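Long-range contact in activated BY transcription factor SSRB (Salmonella enterica, PDB 2WNW), which belongs to glycosyl hydrolase family 30 and pairs a TIM-barrel domain with a beta-sandwich domain: residues 328-340 against 346-358. Numbering follows the deposited sequence.
Sequences FIDWNLLLNSEGG and NLCEAPIQYDAQN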
ATOM      1  N   PHE A 328      -8.966 -14.524   7.294  1.00 14.93           N
ATOM      2  CA  PHE A 328      -9.166 -13.775   8.527  1.00 14.65           C
ATOM      3  C   PHE A 328      -9.786 -14.606   9.643  1.00 15.81           C
ATOM      4  O   PHE A 328     -10.845 -15.216   9.465  1.00 16.47           O
ATOM      5  CB  PHE A 328     -10.069 -12.564   8.246  1.00 15.09           C
ATOM      6  CG  PHE A 328     -10.585 -11.869   9.487  1.00 16.11           C
ATOM      7  CD1 PHE A 328      -9.843 -10.862  10.100  1.00 16.24           C
ATOM      8  CD2 PHE A 328     -11.815 -12.223  10.039  1.00 16.30           C
ATOM      9  CE1 PHE A 328     -10.318 -10.213  11.242  1.00 16.44           C
ATOM     10  CE2 PHE A 328     -12.304 -11.581  11.185  1.00 17.24           C
ATOM     11  CZ  PHE A 328     -11.550 -10.571  11.786  1.00 17.37           C
ATOM     12  N   ILE A 329      -9.120 -14.628  10.791  1.00 14.67           N
ATOM     13  CA  ILE A 329      -9.639 -15.330  11.951  1.00 14.02           C
ATOM     14  C   ILE A 329      -9.540 -14.411  13.163  1.00 15.17           C
ATOM     15  O   ILE A 329      -8.445 -14.047  13.604  1.00 14.01           O
ATOM     16  CB  ILE A 329      -8.874 -16.626  12.268  1.00 14.31           C
ATOM     17  CG1 ILE A 329      -8.796 -17.515  11.020  1.00 15.37           C
ATOM     18  CG2 ILE A 329      -9.613 -17.387  13.373  1.00 16.61           C
ATOM     19  CD1 ILE A 329      -8.049 -18.821  11.247  1.00 17.84           C
ATOM     20  N   ASP A 330     -10.703 -14.032  13.677  1.00 14.65           N
ATOM     21  CA  ASP A 330     -10.814 -13.174  14.849  1.00 15.19           C
ATOM     22  C   ASP A 330     -10.450 -14.021  16.070  1.00 15.55           C
ATOM     23  O   ASP A 330     -10.354 -15.244  15.973  1.00 14.69           O
ATOM     24  CB  ASP A 330     -12.258 -12.669  14.949  1.00 14.57           C
ATOM     25  CG  ASP A 330     -12.505 -11.781  16.156  1.00 15.46           C
ATOM     26  OD1 ASP A 330     -11.592 -11.028  16.564  1.00 17.16           O
ATOM     27  OD2 ASP A 330     -13.635 -11.823  16.685  1.00 15.22           O
ATOM     28  N   TRP A 331     -10.228 -13.373  17.207  1.00 15.10           N
ATOM     29  CA  TRP A 331      -9.902 -14.093  18.436  1.00 15.61           C
ATOM     30  C   TRP A 331     -11.247 -14.589  18.986  1.00 15.95           C
ATOM     31  O   TRP A 331     -12.140 -14.922  18.201  1.00 15.04           O
ATOM     32  CB  TRP A 331      -9.198 -13.139  19.412  1.00 15.11           C
ATOM     33  CG  TRP A 331      -8.549 -13.751  20.647  1.00 16.14           C
ATOM     34  CD1 TRP A 331      -8.160 -13.069  21.766  1.00 16.21           C
ATOM     35  CD2 TRP A 331      -8.197 -15.130  20.879  1.00 16.62           C
ATOM     36  NE1 TRP A 331      -7.595 -13.928  22.677  1.00 16.69           N
ATOM     37  CE2 TRP A 331      -7.603 -15.198  22.162  1.00 16.57           C
ATOM     38  CE3 TRP A 331      -8.325 -16.312  20.132  1.00 15.96           C
ATOM     39  CZ2 TRP A 331      -7.139 -16.400  22.718  1.00 15.63           C
ATOM     40  CZ3 TRP A 331      -7.863 -17.513  20.685  1.00 17.36           C
ATOM     41  CH2 TRP A 331      -7.278 -17.545  21.968  1.00 16.31           C
ATOM     42  N   ASN A 332     -11.412 -14.631  20.309  1.00 16.13           N
ATOM     43  CA  ASN A 332     -12.663 -15.116  20.913  1.00 15.56           C
ATOM     44  C   ASN A 332     -13.939 -14.693  20.183  1.00 17.56           C
ATOM     45  O   ASN A 332     -14.187 -13.508  19.983  1.00 16.79           O
ATOM     46  CB  ASN A 332     -12.785 -14.649  22.365  1.00 16.13           C
ATOM     47  CG  ASN A 332     -11.618 -15.073  23.217  1.00 16.66           C
ATOM     48  OD1 ASN A 332     -11.523 -16.230  23.641  1.00 17.07           O
ATOM     49  ND2 ASN A 332     -10.711 -14.135  23.473  1.00 15.75           N
ATOM     50  N   LEU A 333     -14.753 -15.674  19.805  1.00 17.48           N
ATOM     51  CA  LEU A 333     -16.021 -15.417  19.127  1.00 19.06           C
ATOM     52  C   LEU A 333     -16.999 -14.793  20.105  1.00 18.72           C
ATOM     53  O   LEU A 333     -17.836 -13.961  19.738  1.00 18.00           O
ATOM     54  CB  LEU A 333     -16.668 -16.725  18.674  1.00 23.57           C
ATOM     55  CG  LEU A 333     -16.151 -17.562  17.517  1.00 26.35           C
ATOM     56  CD1 LEU A 333     -16.723 -18.969  17.636  1.00 27.07           C
ATOM     57  CD2 LEU A 333     -16.556 -16.922  16.210  1.00 25.91           C
ATOM     58  N   LEU A 334     -16.882 -15.225  21.355  1.00 17.86           N
ATOM     59  CA  LEU A 334     -17.799 -14.818  22.406  1.00 18.84           C
ATOM     60  C   LEU A 334     -17.131 -14.761  23.771  1.00 17.56           C
ATOM     61  O   LEU A 334     -16.238 -15.551  24.061  1.00 18.92           O
ATOM     62  CB  LEU A 334     -18.938 -15.844  22.443  1.00 18.21           C
ATOM     63  CG  LEU A 334     -19.847 -15.945  23.666  1.00 18.59           C
ATOM     64  CD1 LEU A 334     -20.856 -14.815  23.623  1.00 17.15           C
ATOM     65  CD2 LEU A 334     -20.559 -17.302  23.667  1.00 17.98           C
ATOM     66  N   LEU A 335     -17.582 -13.833  24.610  1.00 18.15           N
ATOM     67  CA  LEU A 335     -17.058 -13.687  25.965  1.00 16.77           C
ATOM     68  C   LEU A 335     -18.175 -13.150  26.856  1.00 17.52           C
ATOM     69  O   LEU A 335     -19.223 -12.743  26.355  1.00 18.87           O
ATOM     70  CB  LEU A 335     -15.864 -12.727  25.981  1.00 15.65           C
ATOM     71  CG  LEU A 335     -14.583 -13.211  25.286  1.00 14.63           C
ATOM     72  CD1 LEU A 335     -13.533 -12.111  25.337  1.00 14.70           C
ATOM     73  CD2 LEU A 335     -14.062 -14.468  25.974  1.00 14.40           C
ATOM     74  N   ASN A 336     -17.974 -13.156  28.170  1.00 19.72           N
ATOM     75  CA  ASN A 336     -19.017 -12.639  29.049  1.00 20.77           C
ATOM     76  C   ASN A 336     -18.999 -11.111  29.051  1.00 22.22           C
ATOM     77  O   ASN A 336     -18.153 -10.492  28.400  1.00 20.77           O
ATOM     78  CB  ASN A 336     -18.893 -13.225  30.470  1.00 20.29           C
ATOM     79  CG  ASN A 336     -17.606 -12.840  31.176  1.00 20.85           C
ATOM     80  OD1 ASN A 336     -17.129 -13.574  32.047  1.00 22.45           O
ATOM     81  ND2 ASN A 336     -17.054 -11.690  30.834  1.00 17.40           N
ATOM     82  N   SER A 337     -19.945 -10.508  29.764  1.00 23.19           N
ATOM     83  CA  SER A 337     -20.063  -9.055  29.814  1.00 24.16           C
ATOM     84  C   SER A 337     -18.784  -8.298  30.137  1.00 23.20           C
ATOM     85  O   SER A 337     -18.573  -7.203  29.621  1.00 24.07           O
ATOM     86  CB  SER A 337     -21.146  -8.653  30.819  1.00 24.35           C
ATOM     87  OG  SER A 337     -22.384  -9.243  30.479  1.00 28.86           O
ATOM     88  N   GLU A 338     -17.929  -8.865  30.981  1.00 21.90           N
ATOM     89  CA  GLU A 338     -16.703  -8.170  31.347  1.00 22.15           C
ATOM     90  C   GLU A 338     -15.500  -8.504  30.469  1.00 21.30           C
ATOM     91  O   GLU A 338     -14.412  -7.970  30.679  1.00 19.83           O
ATOM     92  CB  GLU A 338     -16.358  -8.429  32.819  1.00 25.43           C
ATOM     93  CG  GLU A 338     -15.704  -9.771  33.106  1.00 32.59           C
ATOM     94  CD  GLU A 338     -15.332  -9.928  34.576  1.00 36.65           C
ATOM     95  OE1 GLU A 338     -14.796  -8.960  35.158  1.00 38.61           O
ATOM     96  OE2 GLU A 338     -15.568 -11.016  35.142  1.00 38.47           O
ATOM     97  N   GLY A 339     -15.696  -9.381  29.488  1.00 20.14           N
ATOM     98  CA  GLY A 339     -14.607  -9.743  28.596  1.00 19.36           C
ATOM     99  C   GLY A 339     -13.803 -10.935  29.077  1.00 18.78           C
ATOM    100  O   GLY A 339     -12.615 -11.073  28.757  1.00 17.23           O
ATOM    101  N   GLY A 340     -14.454 -11.797  29.850  1.00 18.17           N
ATOM    102  CA  GLY A 340     -13.796 -12.981  30.372  1.00 18.92           C
ATOM    103  C   GLY A 340     -14.595 -14.221  30.026  1.00 18.52           C
ATOM    104  O   GLY A 340     -15.521 -14.147  29.218  1.00 16.94           O
ATOM    105  N   ASN A 346      -6.604 -11.076  31.731  1.00 22.09           N
ATOM    106  CA  ASN A 346      -6.408 -10.369  30.470  1.00 22.05           C
ATOM    107  C   ASN A 346      -7.738 -10.249  29.725  1.00 22.59           C
ATOM    108  O   ASN A 346      -7.920 -10.839  28.656  1.00 22.61           O
ATOM    109  CB  ASN A 346      -5.383 -11.118  29.611  1.00 21.81           C
ATOM    110  CG  ASN A 346      -5.136 -10.445  28.278  1.00 24.56           C
ATOM    111  OD1 ASN A 346      -5.001  -9.226  28.208  1.00 22.22           O
ATOM    112  ND2 ASN A 346      -5.067 -11.238  27.209  1.00 21.78           N
ATOM    113  N   LEU A 347      -8.663  -9.482  30.300  1.00 20.76           N
ATOM    114  CA  LEU A 347      -9.994  -9.287  29.723  1.00 19.47           C
ATOM    115  C   LEU A 347      -9.947  -8.537  28.393  1.00 19.78           C
ATOM    116  O   LEU A 347      -9.205  -7.566  28.243  1.00 19.06           O
ATOM    117  CB  LEU A 347     -10.878  -8.526  30.717  1.00 21.09           C
ATOM    118  CG  LEU A 347     -10.972  -9.133  32.124  1.00 20.82           C
ATOM    119  CD1 LEU A 347     -11.789  -8.219  33.029  1.00 22.50           C
ATOM    120  CD2 LEU A 347     -11.602 -10.516  32.050  1.00 22.07           C
ATOM    121  N   CYS A 348     -10.753  -8.988  27.435  1.00 17.55           N
ATOM    122  CA  CYS A 348     -10.804  -8.376  26.108  1.00 18.11           C
ATOM    123  C   CYS A 348     -12.232  -8.341  25.590  1.00 17.56           C
ATOM    124  O   CYS A 348     -13.104  -9.047  26.090  1.00 16.78           O
ATOM    125  CB  CYS A 348      -9.968  -9.182  25.103  1.00 18.25           C
ATOM    126  SG  CYS A 348      -8.205  -9.363  25.467  1.00 21.68           S
ATOM    127  N   GLU A 349     -12.474  -7.518  24.578  1.00 17.52           N
ATOM    128  CA  GLU A 349     -13.803  -7.463  23.984  1.00 18.52           C
ATOM    129  C   GLU A 349     -13.888  -8.586  22.946  1.00 17.13           C
ATOM    130  O   GLU A 349     -12.863  -9.062  22.454  1.00 17.60           O
ATOM    131  CB  GLU A 349     -14.020  -6.113  23.295  1.00 18.65           C
ATOM    132  CG  GLU A 349     -15.447  -5.872  22.833  1.00 20.23           C
ATOM    133  CD  GLU A 349     -15.593  -4.585  22.041  1.00 21.56           C
ATOM    134  OE1 GLU A 349     -15.226  -4.570  20.847  1.00 22.73           O
ATOM    135  OE2 GLU A 349     -16.066  -3.583  22.622  1.00 24.16           O
ATOM    136  N   ALA A 350     -15.106  -9.026  22.646  1.00 17.96           N
ATOM    137  CA  ALA A 350     -15.352 -10.045  21.626  1.00 16.73           C
ATOM    138  C   ALA A 350     -16.520  -9.458  20.838  1.00 17.32           C
ATOM    139  O   ALA A 350     -17.343  -8.732  21.404  1.00 18.42           O
ATOM    140  CB  ALA A 350     -15.742 -11.383  22.262  1.00 18.26           C
ATOM    141  N   PRO A 351     -16.607  -9.743  19.529  1.00 16.32           N
ATOM    142  CA  PRO A 351     -17.710  -9.188  18.733  1.00 17.14           C
ATOM    143  C   PRO A 351     -19.088  -9.426  19.333  1.00 18.86           C
ATOM    144  O   PRO A 351     -20.002  -8.626  19.138  1.00 19.72           O
ATOM    145  CB  PRO A 351     -17.521  -9.854  17.372  1.00 15.29           C
ATOM    146  CG  PRO A 351     -16.017  -9.974  17.289  1.00 15.74           C
ATOM    147  CD  PRO A 351     -15.671 -10.496  18.675  1.00 14.92           C
ATOM    148  N   ILE A 352     -19.239 -10.536  20.047  1.00 19.31           N
ATOM    149  CA  ILE A 352     -20.501 -10.833  20.707  1.00 20.61           C
ATOM    150  C   ILE A 352     -20.198 -11.148  22.161  1.00 20.20           C
ATOM    151  O   ILE A 352     -19.276 -11.906  22.468  1.00 18.72           O
ATOM    152  CB  ILE A 352     -21.240 -12.037  20.067  1.00 19.78           C
ATOM    153  CG1 ILE A 352     -21.684 -11.679  18.650  1.00 20.66           C
ATOM    154  CG2 ILE A 352     -22.465 -12.406  20.911  1.00 21.19           C
ATOM    155  CD1 ILE A 352     -22.531 -12.747  17.979  1.00 21.30           C
ATOM    156  N   GLN A 353     -20.955 -10.529  23.059  1.00 19.79           N
ATOM    157  CA  GLN A 353     -20.781 -10.765  24.480  1.00 20.55           C
ATOM    158  C   GLN A 353     -22.121 -11.169  25.067  1.00 22.53           C
ATOM    159  O   GLN A 353     -23.177 -10.773  24.567  1.00 22.46           O
ATOM    160  CB  GLN A 353     -20.205  -9.520  25.161  1.00 21.68           C
ATOM    161  CG  GLN A 353     -18.717  -9.342  24.858  1.00 22.64           C
ATOM    162  CD  GLN A 353     -18.126  -8.089  25.468  1.00 26.90           C
ATOM    163  OE1 GLN A 353     -18.304  -6.986  24.948  1.00 28.08           O
ATOM    164  NE2 GLN A 353     -17.424  -8.250  26.584  1.00 27.14           N
ATOM    165  N   TYR A 354     -22.078 -11.974  26.122  1.00 22.51           N
ATOM    166  CA  TYR A 354     -23.299 -12.475  26.729  1.00 24.75           C
ATOM    167  C   TYR A 354     -23.405 -12.279  28.237  1.00 25.78           C
ATOM    168  O   TYR A 354     -22.462 -12.534  28.986  1.00 25.34           O
ATOM    169  CB  TYR A 354     -23.446 -13.961  26.376  1.00 24.29           C
ATOM    170  CG  TYR A 354     -24.612 -14.651  27.039  1.00 24.10           C
ATOM    171  CD1 TYR A 354     -24.414 -15.508  28.118  1.00 23.56           C
ATOM    172  CD2 TYR A 354     -25.916 -14.452  26.583  1.00 24.30           C
ATOM    173  CE1 TYR A 354     -25.482 -16.156  28.729  1.00 25.24           C
ATOM    174  CE2 TYR A 354     -26.995 -15.096  27.188  1.00 24.42           C
ATOM    175  CZ  TYR A 354     -26.769 -15.944  28.256  1.00 24.45           C
ATOM    176  OH  TYR A 354     -27.825 -16.589  28.856  1.00 26.22           O
ATOM    177  N   ASP A 355     -24.575 -11.818  28.662  1.00 27.47           N
ATOM    178  CA  ASP A 355     -24.875 -11.583  30.068  1.00 30.11           C
ATOM    179  C   ASP A 355     -25.807 -12.699  30.531  1.00 30.91           C
ATOM    180  O   ASP A 355     -26.998 -12.708  30.210  1.00 30.36           O
ATOM    181  CB  ASP A 355     -25.530 -10.209  30.223  1.00 31.93           C
ATOM    182  CG  ASP A 355     -26.256 -10.042  31.542  1.00 36.05           C
ATOM    183  OD1 ASP A 355     -25.800 -10.595  32.567  1.00 36.61           O
ATOM    184  OD2 ASP A 355     -27.285  -9.337  31.547  1.00 38.50           O
ATOM    185  N   ALA A 356     -25.249 -13.645  31.282  1.00 31.16           N
ATOM    186  CA  ALA A 356     -26.000 -14.797  31.768  1.00 34.01           C
ATOM    187  C   ALA A 356     -27.152 -14.461  32.708  1.00 35.27           C
ATOM    188  O   ALA A 356     -28.223 -15.062  32.617  1.00 35.37           O
ATOM    189  CB  ALA A 356     -25.050 -15.788  32.441  1.00 33.32           C
ATOM    190  N   GLN A 357     -26.936 -13.509  33.609  1.00 36.87           N
ATOM    191  CA  GLN A 357     -27.974 -13.123  34.561  1.00 38.98           C
ATOM    192  C   GLN A 357     -29.289 -12.743  33.892  1.00 38.45           C
ATOM    193  O   GLN A 357     -30.353 -13.211  34.293  1.00 38.65           O
ATOM    194  CB  GLN A 357     -27.503 -11.956  35.427  1.00 42.13           C
ATOM    195  CG  GLN A 357     -26.382 -12.296  36.389  1.00 45.73           C
ATOM    196  CD  GLN A 357     -26.131 -11.185  37.390  1.00 48.80           C
ATOM    197  OE1 GLN A 357     -25.226 -11.275  38.223  1.00 50.77           O
ATOM    198  NE2 GLN A 357     -26.936 -10.126  37.317  1.00 48.75           N
ATOM    199  N   ASN A 358     -29.214 -11.893  32.873  1.00 37.32           N
ATOM    200  CA  ASN A 358     -30.412 -11.452  32.169  1.00 36.77           C
ATOM    201  C   ASN A 358     -30.611 -12.187  30.854  1.00 36.10           C
ATOM    202  O   ASN A 358     -31.576 -11.932  30.129  1.00 35.36           O
ATOM    203  CB  ASN A 358     -30.335  -9.948  31.913  1.00 38.78           C
ATOM    204  CG  ASN A 358     -30.082  -9.160  33.180  1.00 40.34           C
ATOM    205  OD1 ASN A 358     -30.789  -9.323  34.173  1.00 41.66           O
ATOM    206  ND2 ASN A 358     -29.071  -8.300  33.154  1.00 41.38           N
TER
HETATM  207  O   HOH W   1     -11.415 -11.588  22.132  1.00 16.32           O
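Asp330, in the last barrel strand, directs its carboxylate at the ring of Pro351: with CG anti to the backbone N (chi1 179°), Asp330 OD2 lies 3.1 Å from Pro351 CG, while OD1 is bonded to the Tyr313 hydroxyl. The chain turns a corner at Trp331, whose NE1 hydrogen-bonds O1 of a bound glycerol. Asn332 is tied across the contact by a water, which accepts from its ND2 and donates to Glu349 O; its OD1 bonds Thr53. Next, Leu334 turns CD1 along the second strand, 3.9 Å from Tyr354 CB, the two side chains running side by side in the same direction, with Phe71 and Thr67 of helix 65-76 against them. Leu335 projects from the other face, where Leu335 CG meets Ala350 CB at 3.7 Å. Leu335 O receives Tyr354 N in the carbonyl plane (3.0 Å), the bond that pairs Leu335 with Gln353 in parallel, while Leu335 N to Ile352 O is weak. Beyond it the chain enters a type I turn, Asn336 to Gly339. The turn carbonyl Asn336 O is gripped from opposite faces of its plane, by Gly339 N and by Gln353 NE2 (3.0 Å from that oxygen); Gln353 OE1 in turn accepts from Asn364, consistent with a fixed rotation of the amide. Gly339, at a positive phi of 90°, brings its CA against Cys348 O, and Gly339 O takes Cys348 N on a lone pair at 3.1 Å. The contact links the eighth strand of the TIM barrel with the excursion that follows it, in which 334-336 and 352-355 run parallel within a small three-stranded sheet completed by strand 360-363, antiparallel to 352-355.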